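Local coordinates for DPS family dna-binding stress response protein (PDB 2C41) that probably binds and oxidises iron and binds DNA as a twelve-subunit Dps-type stress-response protein of the ferritin superfamily, at residues L7-V11 with I119-D125; L15-Q19 with G71-A75; K31-Y37 with S89-V95; E54-M58 with T138-H142. All blocks are in the same frame, centred on the assembly; numbering follows the deposited sequence.

Interaction 1 (L7-V11 with I119-D125)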
loop_
_atom_site.group_PDB
_atom_site.type_symbol
_atom_site.label_atom_id
_atom_site.label_comp_id
_atom_site.label_asym_id
_atom_site.label_seq_id
_atom_site.Cartn_x
_atom_site.Cartn_y
_atom_site.Cartn_z
ATOM N N LEU C 7 3.222 -36.257 29.787
ATOM C CA LEU C 7 3.387 -35.924 28.372
ATOM C C LEU C 7 3.301 -34.420 28.125
ATOM O O LEU C 7 4.105 -33.861 27.375
ATOM C CB LEU C 7 2.389 -36.692 27.505
ATOM C CG LEU C 7 2.790 -38.130 27.177
ATOM C CD1 LEU C 7 1.674 -38.776 26.397
ATOM C CD2 LEU C 7 4.084 -38.134 26.359
ATOM N N LYS C 8 2.357 -33.762 28.793
ATOM C CA LYS C 8 2.230 -32.312 28.665
ATOM C C LYS C 8 3.399 -31.562 29.311
ATOM O O LYS C 8 3.831 -30.526 28.808
ATOM C CB LYS C 8 0.876 -31.835 29.178
ATOM C CG LYS C 8 -0.268 -32.268 28.259
ATOM C CD LYS C 8 -1.608 -31.870 28.820
ATOM C CE LYS C 8 -2.705 -32.196 27.821
ATOM N NZ LYS C 8 -4.034 -31.698 28.289
ATOM N N GLU C 9 3.909 -32.091 30.424
ATOM C CA GLU C 9 5.123 -31.550 31.023
ATOM C C GLU C 9 6.284 -31.671 30.037
ATOM O O GLU C 9 7.047 -30.733 29.823
ATOM C CB GLU C 9 5.422 -32.267 32.341
ATOM C CG GLU C 9 4.389 -31.968 33.409
ATOM C CD GLU C 9 4.397 -32.961 34.565
ATOM O OE1 GLU C 9 5.278 -33.847 34.617
ATOM O OE2 GLU C 9 3.504 -32.847 35.429
ATOM N N GLN C 10 6.383 -32.830 29.407
ATOM C CA GLN C 10 7.405 -33.068 28.390
ATOM C C GLN C 10 7.274 -32.108 27.210
ATOM O O GLN C 10 8.277 -31.617 26.701
ATOM C CB GLN C 10 7.360 -34.514 27.890
ATOM C CG GLN C 10 7.896 -35.517 28.909
ATOM C CD GLN C 10 7.819 -36.950 28.416
ATOM O OE1 GLN C 10 8.248 -37.263 27.306
ATOM N NE2 GLN C 10 7.278 -37.831 29.249
ATOM N N VAL C 11 6.043 -31.838 26.776
ATOM C CA VAL C 11 5.828 -30.873 25.689
ATOM C C VAL C 11 6.406 -29.499 26.060
ATOM O O VAL C 11 7.110 -28.869 25.260
ATOM C CB VAL C 11 4.337 -30.748 25.300
ATOM C CG1 VAL C 11 4.116 -29.530 24.409
ATOM C CG2 VAL C 11 3.872 -31.998 24.585
ATOM N N ILE C 119 6.334 -36.145 20.196
ATOM C CA ILE C 119 5.987 -36.003 21.611
ATOM C C ILE C 119 4.660 -35.256 21.764
ATOM O O ILE C 119 3.764 -35.703 22.485
ATOM C CB ILE C 119 7.099 -35.296 22.413
ATOM C CG1 ILE C 119 8.341 -36.201 22.496
ATOM C CG2 ILE C 119 6.601 -34.947 23.829
ATOM C CD1 ILE C 119 9.624 -35.476 22.869
ATOM N N ALA C 120 4.521 -34.136 21.060
ATOM C CA ALA C 120 3.269 -33.364 21.108
ATOM C C ALA C 120 2.078 -34.199 20.623
ATOM O O ALA C 120 0.995 -34.176 21.223
ATOM C CB ALA C 120 3.404 -32.087 20.291
ATOM N N THR C 121 2.283 -34.939 19.539
ATOM C CA THR C 121 1.239 -35.794 18.978
ATOM C C THR C 121 0.795 -36.853 20.007
ATOM O O THR C 121 -0.412 -37.073 20.207
ATOM C CB THR C 121 1.703 -36.424 17.641
ATOM O OG1 THR C 121 1.802 -35.400 16.634
ATOM C CG2 THR C 121 0.735 -37.522 17.160
ATOM N N GLU C 122 1.770 -37.472 20.669
ATOM C CA GLU C 122 1.491 -38.450 21.733
ATOM C C GLU C 122 0.716 -37.830 22.895
ATOM O O GLU C 122 -0.124 -38.492 23.506
ATOM C CB GLU C 122 2.788 -39.065 22.251
ATOM C CG GLU C 122 3.428 -40.025 21.266
ATOM C CD GLU C 122 4.703 -40.651 21.795
ATOM O OE1 GLU C 122 5.349 -41.407 21.034
ATOM O OE2 GLU C 122 5.070 -40.391 22.961
ATOM N N ALA C 123 1.008 -36.565 23.191
ATOM C CA ALA C 123 0.325 -35.825 24.259
ATOM C C ALA C 123 -1.079 -35.362 23.852
ATOM O O ALA C 123 -1.820 -34.804 24.677
ATOM C CB ALA C 123 1.158 -34.626 24.691
ATOM N N GLY C 124 -1.429 -35.574 22.583
ATOM C CA GLY C 124 -2.698 -35.107 22.033
ATOM C C GLY C 124 -2.691 -33.611 21.740
ATOM O O GLY C 124 -3.738 -33.022 21.476
ATOM N N ASP C 125 -1.505 -33.006 21.789
ATOM C CA ASP C 125 -1.344 -31.563 21.580
ATOM C C ASP C 125 -1.182 -31.269 20.089
ATOM O O ASP C 125 -0.073 -31.029 19.598
ATOM C CB ASP C 125 -0.146 -31.032 22.379
ATOM C CG ASP C 125 -0.036 -29.506 22.344
ATOM O OD1 ASP C 125 -0.770 -28.837 21.572
ATOM O OD2 ASP C 125 0.819 -28.980 23.082
#

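Interaction 2 (L15-Q19 with G71-A75)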
loop_
_atom_site.group_PDB
_atom_site.type_symbol
_atom_site.label_atom_id
_atom_site.label_comp_id
_atom_site.label_asym_id
_atom_site.label_seq_id
_atom_site.Cartn_x
_atom_site.Cartn_y
_atom_site.Cartn_z
ATOM N N LEU C 15 9.341 -27.132 24.233
ATOM C CA LEU C 15 9.147 -25.746 23.767
ATOM C C LEU C 15 10.247 -24.826 24.291
ATOM O O LEU C 15 10.709 -23.947 23.580
ATOM C CB LEU C 15 7.765 -25.203 24.141
ATOM C CG LEU C 15 6.608 -25.805 23.335
ATOM C CD1 LEU C 15 5.276 -25.656 24.065
ATOM C CD2 LEU C 15 6.544 -25.211 21.895
ATOM N N LYS C 16 10.667 -25.041 25.532
ATOM C CA LYS C 16 11.743 -24.228 26.102
ATOM C C LYS C 16 13.047 -24.438 25.332
ATOM O O LYS C 16 13.733 -23.470 24.982
ATOM C CB LYS C 16 11.930 -24.527 27.594
ATOM C CG LYS C 16 10.768 -24.065 28.456
ATOM C CD LYS C 16 11.264 -23.740 29.858
ATOM C CE LYS C 16 10.323 -24.185 30.966
ATOM N NZ LYS C 16 8.854 -24.156 30.699
ATOM N N ARG C 17 13.379 -25.701 25.065
ATOM C CA ARG C 17 14.575 -26.034 24.296
ATOM C C ARG C 17 14.502 -25.443 22.886
ATOM O O ARG C 17 15.464 -24.835 22.411
ATOM C CB ARG C 17 14.775 -27.555 24.226
ATOM C CG ARG C 17 15.948 -27.991 23.325
ATOM C CD ARG C 17 16.292 -29.494 23.476
ATOM N NE ARG C 17 15.116 -30.334 23.730
ATOM C CZ ARG C 17 14.170 -30.630 22.835
ATOM N NH1 ARG C 17 14.233 -30.156 21.596
ATOM N NH2 ARG C 17 13.148 -31.406 23.191
ATOM N N GLU C 18 13.354 -25.630 22.234
ATOM C CA GLU C 18 13.153 -25.148 20.880
ATOM C C GLU C 18 13.228 -23.616 20.826
ATOM O O GLU C 18 13.872 -23.046 19.933
ATOM C CB GLU C 18 11.825 -25.672 20.327
ATOM C CG GLU C 18 11.810 -27.199 20.101
ATOM C CD GLU C 18 12.400 -27.625 18.761
ATOM O OE1 GLU C 18 12.895 -26.758 18.001
ATOM O OE2 GLU C 18 12.363 -28.842 18.457
ATOM N N GLN C 19 12.594 -22.963 21.796
ATOM C CA GLN C 19 12.611 -21.498 21.871
ATOM C C GLN C 19 14.041 -20.992 22.051
ATOM O O GLN C 19 14.476 -20.083 21.352
ATOM C CB GLN C 19 11.747 -20.999 23.027
ATOM C CG GLN C 19 11.820 -19.481 23.220
ATOM C CD GLN C 19 11.508 -19.044 24.633
ATOM O OE1 GLN C 19 11.803 -17.911 25.021
ATOM N NE2 GLN C 19 10.918 -19.932 25.411
ATOM N N GLY C 71 1.992 -22.838 30.751
ATOM C CA GLY C 71 3.364 -22.888 31.245
ATOM C C GLY C 71 4.042 -21.544 31.096
ATOM O O GLY C 71 3.379 -20.519 30.911
ATOM N N GLN C 72 5.368 -21.548 31.189
ATOM C CA GLN C 72 6.159 -20.344 30.979
ATOM C C GLN C 72 7.281 -20.621 29.986
ATOM O O GLN C 72 7.880 -21.706 30.010
ATOM C CB GLN C 72 6.783 -19.884 32.295
ATOM C CG GLN C 72 5.787 -19.306 33.301
ATOM C CD GLN C 72 6.472 -18.515 34.393
ATOM O OE1 GLN C 72 5.858 -17.671 35.041
ATOM N NE2 GLN C 72 7.753 -18.777 34.598
ATOM N N PRO C 73 7.607 -19.629 29.144
ATOM C CA PRO C 73 8.733 -19.798 28.238
ATOM C C PRO C 73 10.053 -19.566 28.971
ATOM O O PRO C 73 10.054 -19.146 30.127
ATOM C CB PRO C 73 8.515 -18.682 27.215
ATOM C CG PRO C 73 7.866 -17.592 28.009
ATOM C CD PRO C 73 6.988 -18.293 29.014
ATOM N N VAL C 74 11.169 -19.847 28.306
ATOM C CA VAL C 74 12.452 -19.344 28.770
ATOM C C VAL C 74 12.326 -17.823 28.667
ATOM O O VAL C 74 11.732 -17.316 27.711
ATOM C CB VAL C 74 13.620 -19.853 27.902
ATOM C CG1 VAL C 74 14.950 -19.354 28.449
ATOM C CG2 VAL C 74 13.613 -21.397 27.846
ATOM N N ALA C 75 12.854 -17.096 29.649
ATOM C CA ALA C 75 12.713 -15.631 29.643
ATOM C C ALA C 75 13.927 -14.880 30.192
ATOM O O ALA C 75 14.285 -13.819 29.686
ATOM C CB ALA C 75 11.450 -15.224 30.390
HETATM O O HOH W 1 6.720 -23.766 32.730
#

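Interaction 3 (K31-Y37 with S89-V95)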
loop_
_atom_site.group_PDB
_atom_site.type_symbol
_atom_site.label_atom_id
_atom_site.label_comp_id
_atom_site.label_asym_id
_atom_site.label_seq_id
_atom_site.Cartn_x
_atom_site.Cartn_y
_atom_site.Cartn_z
ATOM N N LYS C 31 25.633 -12.910 13.623
ATOM C CA LYS C 31 27.088 -12.992 13.499
ATOM C C LYS C 31 27.500 -13.183 12.039
ATOM O O LYS C 31 28.353 -12.447 11.533
ATOM C CB LYS C 31 27.666 -14.100 14.379
ATOM C CG LYS C 31 29.124 -14.412 14.086
ATOM C CD LYS C 31 29.665 -15.400 15.092
ATOM C CE LYS C 31 31.143 -15.705 14.828
ATOM N NZ LYS C 31 31.593 -16.816 15.715
ATOM N N TYR C 32 26.882 -14.146 11.354
ATOM C CA TYR C 32 27.230 -14.414 9.961
ATOM C C TYR C 32 26.943 -13.189 9.080
ATOM O O TYR C 32 27.776 -12.793 8.272
ATOM C CB TYR C 32 26.520 -15.664 9.421
ATOM C CG TYR C 32 26.555 -16.873 10.344
ATOM C CD1 TYR C 32 27.670 -17.143 11.156
ATOM C CD2 TYR C 32 25.486 -17.768 10.377
ATOM C CE1 TYR C 32 27.697 -18.271 12.005
ATOM C CE2 TYR C 32 25.502 -18.886 11.211
ATOM C CZ TYR C 32 26.603 -19.131 12.018
ATOM O OH TYR C 32 26.594 -20.233 12.835
ATOM N N HIS C 33 25.766 -12.602 9.258
ATOM C CA HIS C 33 25.374 -11.368 8.572
ATOM C C HIS C 33 26.454 -10.289 8.739
ATOM O O HIS C 33 26.888 -9.686 7.758
ATOM C CB HIS C 33 24.027 -10.906 9.148
ATOM C CG HIS C 33 23.513 -9.613 8.603
ATOM N ND1 HIS C 33 23.107 -9.459 7.293
ATOM C CD2 HIS C 33 23.269 -8.430 9.215
ATOM C CE1 HIS C 33 22.659 -8.229 7.118
ATOM N NE2 HIS C 33 22.747 -7.585 8.269
ATOM N N TRP C 34 26.907 -10.073 9.973
ATOM C CA TRP C 34 27.860 -9.001 10.241
ATOM C C TRP C 34 29.280 -9.302 9.772
ATOM O O TRP C 34 29.989 -8.402 9.308
ATOM C CB TRP C 34 27.892 -8.675 11.735
ATOM C CG TRP C 34 26.586 -8.151 12.269
ATOM C CD1 TRP C 34 25.698 -7.329 11.624
ATOM C CD2 TRP C 34 26.043 -8.384 13.569
ATOM N NE1 TRP C 34 24.632 -7.057 12.439
ATOM C CE2 TRP C 34 24.815 -7.688 13.640
ATOM C CE3 TRP C 34 26.474 -9.115 14.686
ATOM C CZ2 TRP C 34 24.005 -7.702 14.784
ATOM C CZ3 TRP C 34 25.661 -9.136 15.824
ATOM C CH2 TRP C 34 24.449 -8.423 15.864
ATOM N N LEU C 35 29.693 -10.558 9.920
ATOM C CA LEU C 35 31.096 -10.929 9.758
ATOM C C LEU C 35 31.430 -11.564 8.417
ATOM O O LEU C 35 32.589 -11.853 8.139
ATOM C CB LEU C 35 31.556 -11.830 10.913
ATOM C CG LEU C 35 31.444 -11.247 12.331
ATOM C CD1 LEU C 35 32.238 -12.093 13.302
ATOM C CD2 LEU C 35 31.904 -9.781 12.411
ATOM N N THR C 36 30.423 -11.771 7.579
ATOM C CA THR C 36 30.688 -12.335 6.261
ATOM C C THR C 36 31.532 -11.341 5.428
ATOM O O THR C 36 31.531 -10.129 5.681
ATOM C CB THR C 36 29.392 -12.841 5.568
ATOM O OG1 THR C 36 29.724 -13.703 4.463
ATOM C CG2 THR C 36 28.519 -11.685 5.115
ATOM N N TYR C 37 32.285 -11.872 4.475
ATOM C CA TYR C 37 33.277 -11.079 3.748
ATOM C C TYR C 37 33.589 -11.750 2.419
ATOM O O TYR C 37 33.200 -12.896 2.190
ATOM C CB TYR C 37 34.557 -10.946 4.583
ATOM C CG TYR C 37 35.223 -12.276 4.892
ATOM C CD1 TYR C 37 36.227 -12.783 4.063
ATOM C CD2 TYR C 37 34.843 -13.029 6.012
ATOM C CE1 TYR C 37 36.837 -14.019 4.336
ATOM C CE2 TYR C 37 35.442 -14.258 6.300
ATOM C CZ TYR C 37 36.439 -14.748 5.462
ATOM O OH TYR C 37 37.037 -15.963 5.746
ATOM N N SER C 89 27.742 -19.815 18.185
ATOM C CA SER C 89 28.928 -19.614 17.365
ATOM C C SER C 89 30.052 -19.019 18.201
ATOM O O SER C 89 29.810 -18.133 19.020
ATOM C CB SER C 89 28.616 -18.701 16.185
ATOM O OG SER C 89 29.666 -18.748 15.234
ATOM N N SER C 90 31.271 -19.503 17.975
ATOM C CA SER C 90 32.430 -19.069 18.738
ATOM C C SER C 90 33.635 -18.821 17.830
ATOM O O SER C 90 33.960 -19.649 16.971
ATOM C CB SER C 90 32.760 -20.121 19.803
ATOM O OG SER C 90 33.859 -19.726 20.598
ATOM N N GLY C 91 34.270 -17.667 18.006
ATOM C CA GLY C 91 35.543 -17.361 17.350
ATOM C C GLY C 91 35.447 -16.904 15.909
ATOM O O GLY C 91 34.360 -16.852 15.315
ATOM N N GLN C 92 36.601 -16.562 15.345
ATOM C CA GLN C 92 36.681 -16.113 13.960
ATOM C C GLN C 92 36.470 -17.302 13.022
ATOM O O GLN C 92 37.089 -18.352 13.186
ATOM C CB GLN C 92 38.033 -15.442 13.693
ATOM C CG GLN C 92 38.368 -14.287 14.639
ATOM C CD GLN C 92 37.687 -12.978 14.265
ATOM O OE1 GLN C 92 37.587 -12.623 13.088
ATOM N NE2 GLN C 92 37.238 -12.238 15.274
ATOM N N LEU C 93 35.574 -17.133 12.053
ATOM C CA LEU C 93 35.230 -18.204 11.118
ATOM C C LEU C 93 35.341 -17.714 9.682
ATOM O O LEU C 93 35.071 -16.538 9.399
ATOM C CB LEU C 93 33.793 -18.681 11.353
ATOM C CG LEU C 93 33.347 -19.143 12.747
ATOM C CD1 LEU C 93 31.850 -19.442 12.733
ATOM C CD2 LEU C 93 34.136 -20.356 13.204
ATOM N N THR C 94 35.712 -18.612 8.773
ATOM C CA THR C 94 35.604 -18.308 7.348
ATOM C C THR C 94 34.133 -18.353 6.963
ATOM O O THR C 94 33.300 -18.896 7.711
ATOM C CB THR C 94 36.365 -19.318 6.458
ATOM O OG1 THR C 94 35.722 -20.601 6.523
ATOM C CG2 THR C 94 37.843 -19.444 6.876
ATOM N N VAL C 95 33.804 -17.798 5.802
ATOM C CA VAL C 95 32.433 -17.885 5.297
ATOM C C VAL C 95 32.002 -19.353 5.148
ATOM O O VAL C 95 30.894 -19.722 5.550
ATOM C CB VAL C 95 32.247 -17.083 3.982
ATOM C CG1 VAL C 95 30.827 -17.193 3.491
ATOM C CG2 VAL C 95 32.588 -15.612 4.211
HETATM O O HOH W 2 34.747 -13.737 10.058
#

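Interaction 4 (E54-M58 with T138-H142)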
loop_
_atom_site.group_PDB
_atom_site.type_symbol
_atom_site.label_atom_id
_atom_site.label_comp_id
_atom_site.label_asym_id
_atom_site.label_seq_id
_atom_site.Cartn_x
_atom_site.Cartn_y
_atom_site.Cartn_z
ATOM N N GLU C 54 13.637 -15.172 9.424
ATOM C CA GLU C 54 12.672 -16.261 9.501
ATOM C C GLU C 54 12.810 -17.059 10.789
ATOM O O GLU C 54 11.810 -17.412 11.407
ATOM C CB GLU C 54 12.770 -17.159 8.275
ATOM C CG GLU C 54 12.250 -16.460 7.019
ATOM C CD GLU C 54 12.138 -17.399 5.841
ATOM O OE1 GLU C 54 11.034 -17.471 5.258
ATOM O OE2 GLU C 54 13.139 -18.071 5.510
ATOM N N VAL C 55 14.043 -17.306 11.208
ATOM C CA VAL C 55 14.290 -17.930 12.510
ATOM C C VAL C 55 13.812 -17.009 13.638
ATOM O O VAL C 55 13.166 -17.458 14.578
ATOM C CB VAL C 55 15.773 -18.285 12.709
ATOM C CG1 VAL C 55 16.028 -18.736 14.146
ATOM C CG2 VAL C 55 16.202 -19.385 11.724
ATOM N N PHE C 56 14.099 -15.713 13.508
ATOM C CA PHE C 56 13.683 -14.729 14.504
ATOM C C PHE C 56 12.201 -14.832 14.845
ATOM O O PHE C 56 11.835 -14.834 16.024
ATOM C CB PHE C 56 13.966 -13.299 14.021
ATOM C CG PHE C 56 13.404 -12.246 14.935
ATOM C CD1 PHE C 56 12.189 -11.629 14.642
ATOM C CD2 PHE C 56 14.075 -11.897 16.102
ATOM C CE1 PHE C 56 11.657 -10.661 15.496
ATOM C CE2 PHE C 56 13.550 -10.928 16.966
ATOM C CZ PHE C 56 12.340 -10.314 16.657
ATOM N N ALA C 57 11.365 -14.905 13.808
ATOM C CA ALA C 57 9.908 -14.946 13.958
ATOM C C ALA C 57 9.460 -16.123 14.812
ATOM O O ALA C 57 8.407 -16.077 15.454
ATOM C CB ALA C 57 9.246 -15.009 12.593
ATOM N N MET C 58 10.263 -17.184 14.816
ATOM C CA MET C 58 9.937 -18.387 15.569
ATOM C C MET C 58 10.058 -18.213 17.072
ATOM O O MET C 58 9.411 -18.938 17.828
ATOM C CB MET C 58 10.834 -19.540 15.130
ATOM C CG MET C 58 10.717 -19.841 13.652
ATOM S SD MET C 58 11.737 -21.283 13.296
ATOM C CE MET C 58 11.773 -21.219 11.510
ATOM N N THR C 138 10.613 -24.511 7.239
ATOM C CA THR C 138 11.468 -23.332 7.067
ATOM C C THR C 138 12.940 -23.704 7.313
ATOM O O THR C 138 13.820 -23.317 6.550
ATOM C CB THR C 138 10.989 -22.183 7.972
ATOM O OG1 THR C 138 9.701 -21.761 7.506
ATOM C CG2 THR C 138 11.953 -21.008 7.932
ATOM N N HIS C 139 13.195 -24.476 8.365
ATOM C CA HIS C 139 14.551 -24.983 8.611
ATOM C C HIS C 139 15.072 -25.840 7.458
ATOM O O HIS C 139 16.250 -25.745 7.072
ATOM C CB HIS C 139 14.604 -25.735 9.940
ATOM C CG HIS C 139 14.779 -24.829 11.113
ATOM N ND1 HIS C 139 13.745 -24.484 11.959
ATOM C CD2 HIS C 139 15.866 -24.157 11.553
ATOM C CE1 HIS C 139 14.197 -23.655 12.883
ATOM N NE2 HIS C 139 15.479 -23.437 12.655
ATOM N N GLN C 140 14.188 -26.662 6.892
ATOM C CA GLN C 140 14.570 -27.492 5.744
ATOM C C GLN C 140 14.912 -26.633 4.520
ATOM O O GLN C 140 15.843 -26.954 3.769
ATOM C CB GLN C 140 13.494 -28.530 5.447
ATOM C CG GLN C 140 13.447 -29.592 6.545
ATOM C CD GLN C 140 12.198 -30.451 6.538
ATOM O OE1 GLN C 140 11.099 -30.002 6.187
ATOM N NE2 GLN C 140 12.357 -31.705 6.973
ATOM N N LYS C 141 14.187 -25.531 4.339
ATOM C CA LYS C 141 14.495 -24.590 3.253
ATOM C C LYS C 141 15.867 -23.951 3.460
ATOM O O LYS C 141 16.693 -23.914 2.542
ATOM C CB LYS C 141 13.426 -23.497 3.136
ATOM C CG LYS C 141 13.715 -22.493 2.002
ATOM C CD LYS C 141 12.681 -21.358 1.949
ATOM C CE LYS C 141 12.830 -20.407 3.145
ATOM N NZ LYS C 141 12.115 -19.118 2.921
ATOM N N HIS C 142 16.111 -23.480 4.681
ATOM C CA HIS C 142 17.376 -22.845 5.043
ATOM C C HIS C 142 18.555 -23.780 4.819
ATOM O O HIS C 142 19.584 -23.376 4.273
ATOM C CB HIS C 142 17.352 -22.408 6.507
ATOM C CG HIS C 142 16.406 -21.277 6.793
ATOM N ND1 HIS C 142 16.132 -20.845 8.073
ATOM C CD2 HIS C 142 15.679 -20.488 5.964
ATOM C CE1 HIS C 142 15.279 -19.836 8.023
ATOM N NE2 HIS C 142 14.983 -19.603 6.755
#

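Interaction 1 (L7-V11 with I119-D125)
Ile-119 meets Val-11 through its CG2 branch. The gap from Ile-119 CG2 to Val-11 CG2 is 4.1 Å, and the same methyl also lies beside CB of Gln-10. Ala-120 comes next and offers mainly backbone: its CA is 3.8 Å from Val-11 CG2. Glu-122 is touched at its carbonyl oxygen, which lies 3.4 Å from Leu-7 CD1. Its side chain crosses that of Leu-7 at about a right angle. Ala-123 places its CB between two side chains one helical turn apart, at 3.7 Å from Leu-7 CB and 3.8 Å from Val-11 CG2. Val-11 holds CG2 anti to its carbonyl carbon and CG1 anti to its nitrogen (chi1 167°), which turns CG2 to the alanines and CG1 to Asp-125. Gly-124 has positive phi and closes a Schellman motif, with its N hydrogen-bonded back to Thr-121 O and Asp-125 N to Ala-120 O. Asp-125 then serves as N-cap of the next helix. Its OD2 is 3.6 Å from Val-11 CG1, but its polar partners lie elsewhere: OD2 hydrogen-bonds Thr-128 OG1 and OD1 forms a salt bridge with Arg-65. The contact packs the first turns of helix 6-35 against the tight turn joining helices 95-122 and 126-149 at one end of the ferritin-like bundle. Thr-128 of helix 126-149 and Leu-69, just past helix 41-68, also touch Val-11.

Interaction 2 (L15-Q19 with G71-A75)
Lys-16 on helix 6-35 faces Val-74 in an irregular, extended run of chain, with their CA atoms 5.6 Å apart. The lysine reaches along this run to the carbonyl of Gln-72. Its NZ hydrogen-bonds Gln-72 O at 2.7 Å, almost in line with the C=O bond (165°). Water 1 makes a second link, accepting from Lys-16 NZ and from Gln-72 N at 3.0 Å each. The lysine chain is bent at its last two torsions (chi3 -140°, chi4 -33°), which brings the ammonium round to the carbonyl. Its aliphatic part rests on Val-74, whose CG2 is 3.6 Å from Lys-16 CB and 3.5 Å from Lys-16 O. The run 71-75 belongs to the connection between the second and third long helices of the ferritin-like bundle. In Dps proteins this connection carries a short helix, here 80-83. Gln-19, one turn on from Lys-16, enters beside the backbone of Val-74. Its amide end also lies against CB of Pro-73, and the two side chains meet at a slant. Pro-73 packs in turn on Leu-67 of helix 41-68. Trp-34 of a neighbouring subunit touches both Gln-19 and Pro-73, and Lys-31 of that subunit packs on Ala-75.

Interaction 3 (K31-Y37 with S89-V95)
The end of helix 6-35 meets the loop that leads into helix 95-122, part of the long connection across the ferritin-like four-helix bundle. Thr-94 is the N-cap of that helix. Lys-31 reaches this loop with its chain fully extended and its CG anti to the backbone N (chi1 169°). Its NZ donates to Ser-89 OG at 2.8 Å and to Gly-91 O at 2.8 Å, the latter in the carbonyl plane on a lone pair. Asp-76 of a neighbouring subunit adds a salt bridge to NZ, which links this contact to the subunit interface. Ser-89 OG lies at the edge of the Tyr-32 ring. Tyr-32 OH and Ser-89 OG both hydrogen-bond Glu-101 OE2 of helix 95-122. Water 2 donates to Leu-93 O at 2.9 Å and weakly to Leu-35 O. Further on, Thr-36 OG1 is buried against Val-95 CG2 without a polar partner. Thr-94 CA sits at the ring edge of Tyr-37, near its plane and 3.2 Å from Tyr-37 OH; that hydroxyl hydrogen-bonds Gly-153 O of a third subunit. One face of the Tyr-37 ring takes a CH-pi contact from Val-95 CG2, 4.0 Å from the centroid and 19° off the ring normal.

Interaction 4 (E54-M58 with T138-H142)
Glu-54 runs from helix 41-68 to helix 126-149 of the ferritin-like four-helix bundle; segments 54-58 and 138-142 run nearly antiparallel (157°). Its CB lies in the plane of the His-142 ring, at the edge, 3.6 Å from His-142 NE2, and also meets Thr-138 CG2. CG extends the chain past the imidazole. CD carries the carboxylate to Lys-141 and His-142, and OE2 accepts from both. His-142 NE2 donates to Glu-54 OE2 at 2.7 Å and 162°, on the anti side and 31° out of the carboxylate plane. Lys-141 NZ comes to the syn lone pair of Glu-54 OE2 at 3.0 Å, in a salt bridge, and hydrogen-bonds OE1 only weakly. Gripped on its syn and anti sides, OE2 should limit rotation of the carboxylate. Glu-54 and Lys-141 are partly exposed, while His-142 is buried. Val-55, also buried, puts CG2 at the edge of the His-142 ring. Rings of His-139 and His-142 both touch His-106, on helix 95-122. The extended chain of Met-58 carries its methyl to the second helix: CE is 3.6 Å from Thr-138 CG2. Its sulfur makes an oblique Met-aromatic contact, with SD 4.4 Å from the centroid of the His-139 ring.

Overall arrangement
Interactions 1, 2 and 3 all use helix 6-35. Interactions 1 and 3 hold it near opposite ends of the bundle, with centres about 37 Å apart. Interaction 4 joins helices 41-68 and 126-149 nearest the middle, its centre about 7 Å from that of the chain. Interactions 1, 3 and 4 are partly buried, interaction 2 buried. Interaction 1 is apolar across its segments. In interactions 2 and 3 a lysine on the helix hydrogen-bonds a loop carbonyl, and both touch a neighbouring subunit; Lys-31 and Trp-34 of that copy pack on interaction 2. Interaction 4 instead combines a carboxylate, histidine and lysine network with methionine packing between helices.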